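Local coordinates for putative kinase (Chloroflexus aurantiacus, PDB 2RHM), which is of unknown function but, with its P-loop nucleoside triphosphate hydrolase fold, is probably a kinase that binds a nucleotide and transfers its phosphate, at residues A71-L74 with S79-M82; D37-V42 with M64-T69. One frame throughout, in Å; residues are numbered along the deposited sequence.

Contact 1. Residues A71-L74 with S79-M82; sequences ATIL and SLIM
The end of a helix and the strand that follows it, the helix-to-strand step of a P-loop alpha/beta fold, meet here where I73 and L74 of 71-74 close on L80 of 79-82. One methyl does the touching from the strand: L80 CD2 sits 3.6 Å from I73 CG2 and an equal 3.6 Å from L74 CG, the two directions about a right angle apart, so it nests in the corner between these side chains. I73 offers its short branch because CG2 lies anti to the backbone N (chi1 -65° for CG1). Both helix residues are buried and apolar: beta-branched I73 gives a methyl close to the backbone, and the longer L74 reaches across to L80 and to L98 of helix 88-101. Strand 80-83 is an inner strand of the parallel sheet, so L80, whose CB points toward the helix, suits its place as an apolar residue on the covered face; it also touches L34 and L7 on the flanking strands. S79, the last loop residue before the strand, suits its partly exposed position, its OG hydrogen-bonded to A6 N at the start of strand 6-12. I73 also packs against I73 of the second subunit.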
loop_
_atom_site.group_PDB
_atom_site.type_symbol
_atom_site.label_atom_id
_atom_site.label_comp_id
_atom_site.label_asym_id
_atom_site.label_seq_id
_atom_site.Cartn_x
_atom_site.Cartn_y
_atom_site.Cartn_z
ATOM N N ALA B 71 -4.760 -1.942 -6.683
ATOM C CA ALA B 71 -5.018 -2.989 -7.655
ATOM C C ALA B 71 -4.949 -4.350 -6.998
ATOM O O ALA B 71 -5.781 -5.219 -7.256
ATOM C CB ALA B 71 -4.024 -2.904 -8.780
ATOM N N THR B 72 -3.948 -4.566 -6.154
ATOM C CA THR B 72 -3.832 -5.897 -5.561
ATOM C C THR B 72 -4.952 -6.168 -4.541
ATOM O O THR B 72 -5.383 -7.297 -4.388
ATOM C CB THR B 72 -2.422 -6.179 -4.985
ATOM O OG1 THR B 72 -2.306 -7.579 -4.681
ATOM C CG2 THR B 72 -2.138 -5.332 -3.735
ATOM N N ILE B 73 -5.424 -5.130 -3.856
ATOM C CA ILE B 73 -6.539 -5.279 -2.904
ATOM C C ILE B 73 -7.833 -5.576 -3.656
ATOM O O ILE B 73 -8.583 -6.506 -3.308
ATOM C CB ILE B 73 -6.693 -4.011 -2.033
ATOM C CG1 ILE B 73 -5.453 -3.827 -1.156
ATOM C CG2 ILE B 73 -7.921 -4.093 -1.156
ATOM C CD1 ILE B 73 -5.433 -2.567 -0.399
ATOM N N LEU B 74 -8.091 -4.793 -4.695
ATOM C CA LEU B 74 -9.287 -4.996 -5.518
ATOM C C LEU B 74 -9.299 -6.353 -6.213
ATOM O O LEU B 74 -10.364 -7.000 -6.307
ATOM C CB LEU B 74 -9.433 -3.863 -6.541
ATOM C CG LEU B 74 -9.773 -2.486 -5.948
ATOM C CD1 LEU B 74 -9.709 -1.410 -7.004
ATOM C CD2 LEU B 74 -11.163 -2.495 -5.314
ATOM N N SER B 79 -13.054 -4.562 -0.903
ATOM C CA SER B 79 -13.354 -3.165 -1.125
ATOM C C SER B 79 -12.341 -2.296 -0.366
ATOM O O SER B 79 -11.666 -2.757 0.567
ATOM C CB SER B 79 -14.782 -2.858 -0.678
ATOM O OG SER B 79 -15.727 -3.664 -1.373
ATOM N N LEU B 80 -12.229 -1.036 -0.759
ATOM C CA LEU B 80 -11.254 -0.159 -0.127
ATOM C C LEU B 80 -11.581 1.304 -0.345
ATOM O O LEU B 80 -12.384 1.663 -1.198
ATOM C CB LEU B 80 -9.854 -0.484 -0.651
ATOM C CG LEU B 80 -9.535 -0.032 -2.072
ATOM C CD1 LEU B 80 -8.711 1.182 -2.012
ATOM C CD2 LEU B 80 -8.761 -1.074 -2.832
ATOM N N ILE B 81 -10.948 2.132 0.469
ATOM C CA ILE B 81 -11.102 3.573 0.427
ATOM C C ILE B 81 -9.774 4.180 -0.031
ATOM O O ILE B 81 -8.692 3.829 0.489
ATOM C CB ILE B 81 -11.441 4.131 1.816
ATOM C CG1 ILE B 81 -12.717 3.482 2.384
ATOM C CG2 ILE B 81 -11.548 5.655 1.748
ATOM C CD1 ILE B 81 -12.780 3.557 3.903
HETATM N N MSE B 82 -9.854 5.077 -1.002
HETATM C CA MSE B 82 -8.704 5.851 -1.454
HETATM C C MSE B 82 -9.006 7.326 -1.196
HETATM O O MSE B 82 -10.066 7.821 -1.536
HETATM C CB MSE B 82 -8.399 5.656 -2.945
HETATM C CG MSE B 82 -7.977 4.249 -3.352
HETATM SE SE MSE B 82 -7.738 4.108 -5.300
HETATM C CE MSE B 82 -6.544 5.678 -5.374
#

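Contact 2. Residues D37-V42 with M64-T69; sequences DAFKEV and MMLYHT
F39 carries the contact from helix 37-42, its ring laid against M65 and L66 of helix 64-69. Earlier in its helix D37 turns elsewhere, to a salt bridge with R131, one of the residues lining the benzoate pocket. At F39 the CB points toward the partner helix and CG stands anti to the carbonyl carbon (chi1 -82°), which carries the ring across. L66 CD1 lies over one face, 3.6 Å from the ring centroid and only 13° off its normal, a CH-pi contact. M65 meets the ring at its edge instead, its CB 3.5 Å from F39 CD2. H68 of the second subunit also meets the F39 ring, the planes nearly perpendicular. With an alanine here the L66 methyl would probably lose the ring face it rests on, and a gap is likely to open beside M65 CB. One position on, K40 NZ is hydrogen-bonded to S55 OG near the start of helix 52-75. T69 suits a buried helix face because its OG1 donates to M65 O at 3.1 Å; its own N reaches that oxygen from the opposite face of the carbonyl plane. The axes of segments 37-42 and 64-69 approach within 10.3 Å, their directions 112° apart, and pack over L34 as a helical layer of a P-loop alpha/beta sandwich.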
loop_
_atom_site.group_PDB
_atom_site.type_symbol
_atom_site.label_atom_id
_atom_site.label_comp_id
_atom_site.label_asym_id
_atom_site.label_seq_id
_atom_site.Cartn_x
_atom_site.Cartn_y
_atom_site.Cartn_z
ATOM N N ASP B 37 -1.409 11.455 1.267
ATOM C CA ASP B 37 -0.561 12.147 2.228
ATOM C C ASP B 37 0.081 11.189 3.235
ATOM O O ASP B 37 1.253 11.384 3.602
ATOM C CB ASP B 37 -1.316 13.287 2.908
ATOM C CG ASP B 37 -1.370 14.562 2.051
ATOM O OD1 ASP B 37 -0.728 14.659 0.984
ATOM O OD2 ASP B 37 -2.052 15.504 2.481
ATOM N N ALA B 38 -0.633 10.144 3.639
ATOM C CA ALA B 38 -0.034 9.140 4.543
ATOM C C ALA B 38 1.157 8.438 3.864
ATOM O O ALA B 38 2.196 8.225 4.484
ATOM C CB ALA B 38 -1.079 8.124 5.012
ATOM N N PHE B 39 1.005 8.113 2.586
ATOM C CA PHE B 39 2.062 7.486 1.801
ATOM C C PHE B 39 3.264 8.446 1.661
ATOM O O PHE B 39 4.425 8.032 1.772
ATOM C CB PHE B 39 1.524 7.086 0.411
ATOM C CG PHE B 39 0.774 5.771 0.377
ATOM C CD1 PHE B 39 -0.031 5.347 1.426
ATOM C CD2 PHE B 39 0.817 4.991 -0.758
ATOM C CE1 PHE B 39 -0.711 4.134 1.352
ATOM C CE2 PHE B 39 0.152 3.782 -0.833
ATOM C CZ PHE B 39 -0.616 3.359 0.215
ATOM N N LYS B 40 2.979 9.731 1.425
ATOM C CA LYS B 40 4.021 10.736 1.298
ATOM C C LYS B 40 4.829 10.802 2.581
ATOM O O LYS B 40 6.064 10.842 2.539
ATOM C CB LYS B 40 3.453 12.111 0.993
ATOM C CG LYS B 40 2.751 12.251 -0.361
ATOM C CD LYS B 40 2.348 13.724 -0.660
ATOM C CE LYS B 40 3.554 14.678 -0.714
ATOM N NZ LYS B 40 3.111 16.085 -1.036
ATOM N N GLU B 41 4.131 10.794 3.713
ATOM C CA GLU B 41 4.798 10.857 5.018
ATOM C C GLU B 41 5.704 9.653 5.303
ATOM O O GLU B 41 6.800 9.814 5.844
ATOM C CB GLU B 41 3.784 11.118 6.123
ATOM C CG GLU B 41 3.198 12.513 5.944
ATOM C CD GLU B 41 2.079 12.846 6.869
ATOM O OE1 GLU B 41 2.029 12.286 7.984
ATOM O OE2 GLU B 41 1.270 13.707 6.469
ATOM N N VAL B 42 5.272 8.461 4.900
ATOM C CA VAL B 42 6.119 7.279 5.018
ATOM C C VAL B 42 7.389 7.523 4.181
ATOM O O VAL B 42 8.495 7.262 4.633
ATOM C CB VAL B 42 5.399 5.998 4.548
ATOM C CG1 VAL B 42 6.353 4.837 4.521
ATOM C CG2 VAL B 42 4.209 5.684 5.461
HETATM N N MSE B 64 1.258 6.976 -7.478
HETATM C CA MSE B 64 1.637 5.703 -8.105
HETATM C C MSE B 64 1.523 4.520 -7.117
HETATM O O MSE B 64 1.043 3.444 -7.486
HETATM C CB MSE B 64 3.069 5.775 -8.680
HETATM C CG MSE B 64 3.225 6.670 -9.911
HETATM SE SE MSE B 64 5.103 7.119 -10.428
HETATM C CE MSE B 64 5.952 5.520 -10.191
HETATM N N MSE B 65 1.973 4.704 -5.875
HETATM C CA MSE B 65 1.858 3.647 -4.863
HETATM C C MSE B 65 0.398 3.369 -4.530
HETATM O O MSE B 65 0.007 2.228 -4.258
HETATM C CB MSE B 65 2.602 4.045 -3.577
HETATM C CG MSE B 65 4.049 3.664 -3.543
HETATM SE SE MSE B 65 4.284 1.746 -3.736
HETATM C CE MSE B 65 3.229 1.098 -2.350
ATOM N N LEU B 66 -0.403 4.424 -4.515
ATOM C CA LEU B 66 -1.822 4.315 -4.196
ATOM C C LEU B 66 -2.517 3.384 -5.213
ATOM O O LEU B 66 -3.219 2.448 -4.839
ATOM C CB LEU B 66 -2.462 5.709 -4.234
ATOM C CG LEU B 66 -3.284 6.123 -3.010
ATOM C CD1 LEU B 66 -2.444 6.052 -1.797
ATOM C CD2 LEU B 66 -3.807 7.534 -3.200
ATOM N N TYR B 67 -2.310 3.641 -6.496
ATOM C CA TYR B 67 -2.892 2.815 -7.555
ATOM C C TYR B 67 -2.328 1.384 -7.587
ATOM O O TYR B 67 -3.057 0.436 -7.850
ATOM C CB TYR B 67 -2.725 3.476 -8.915
ATOM C CG TYR B 67 -3.682 4.621 -9.126
ATOM C CD1 TYR B 67 -5.011 4.394 -9.439
ATOM C CD2 TYR B 67 -3.272 5.926 -8.962
ATOM C CE1 TYR B 67 -5.906 5.442 -9.609
ATOM C CE2 TYR B 67 -4.158 6.985 -9.153
ATOM C CZ TYR B 67 -5.465 6.743 -9.469
ATOM O OH TYR B 67 -6.323 7.826 -9.643
ATOM N N HIS B 68 -1.039 1.241 -7.288
ATOM C CA HIS B 68 -0.394 -0.084 -7.257
ATOM C C HIS B 68 -1.007 -0.953 -6.151
ATOM O O HIS B 68 -1.369 -2.118 -6.355
ATOM C CB HIS B 68 1.119 0.062 -7.018
ATOM C CG HIS B 68 1.808 -1.241 -6.735
ATOM N ND1 HIS B 68 2.146 -2.131 -7.730
ATOM C CD2 HIS B 68 2.205 -1.810 -5.569
ATOM C CE1 HIS B 68 2.719 -3.193 -7.192
ATOM N NE2 HIS B 68 2.785 -3.017 -5.882
ATOM N N THR B 69 -1.141 -0.356 -4.978
ATOM C CA THR B 69 -1.638 -1.076 -3.807
ATOM C C THR B 69 -3.136 -1.343 -3.982
ATOM O O THR B 69 -3.646 -2.429 -3.656
ATOM C CB THR B 69 -1.325 -0.283 -2.533
ATOM O OG1 THR B 69 0.101 -0.182 -2.391
ATOM C CG2 THR B 69 -1.865 -0.988 -1.327
#

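How the contacts relate
Both contacts use the long helix 52-75, contact 2 just past its middle and contact 1 at its C-terminal end, with centres about 13 Å apart. They run in series: helix 36-47 is packed against 64-69 before the chain reaches 71-74 and turns into strand 80-83. Contact 1 thus sets the end of the long helix on strand 80-83, while contact 2 joins it to helix 36-47. They touch directly where the methyl M82 CE lies 4.0 Å from L66 CD2. L34, on strand 33-35, outermost within this chain, packs against L80, F39 and L66, joining the two cores. Both contacts also reach the second subunit, so helix 52-75 contributes to the fold and to the dimer interface.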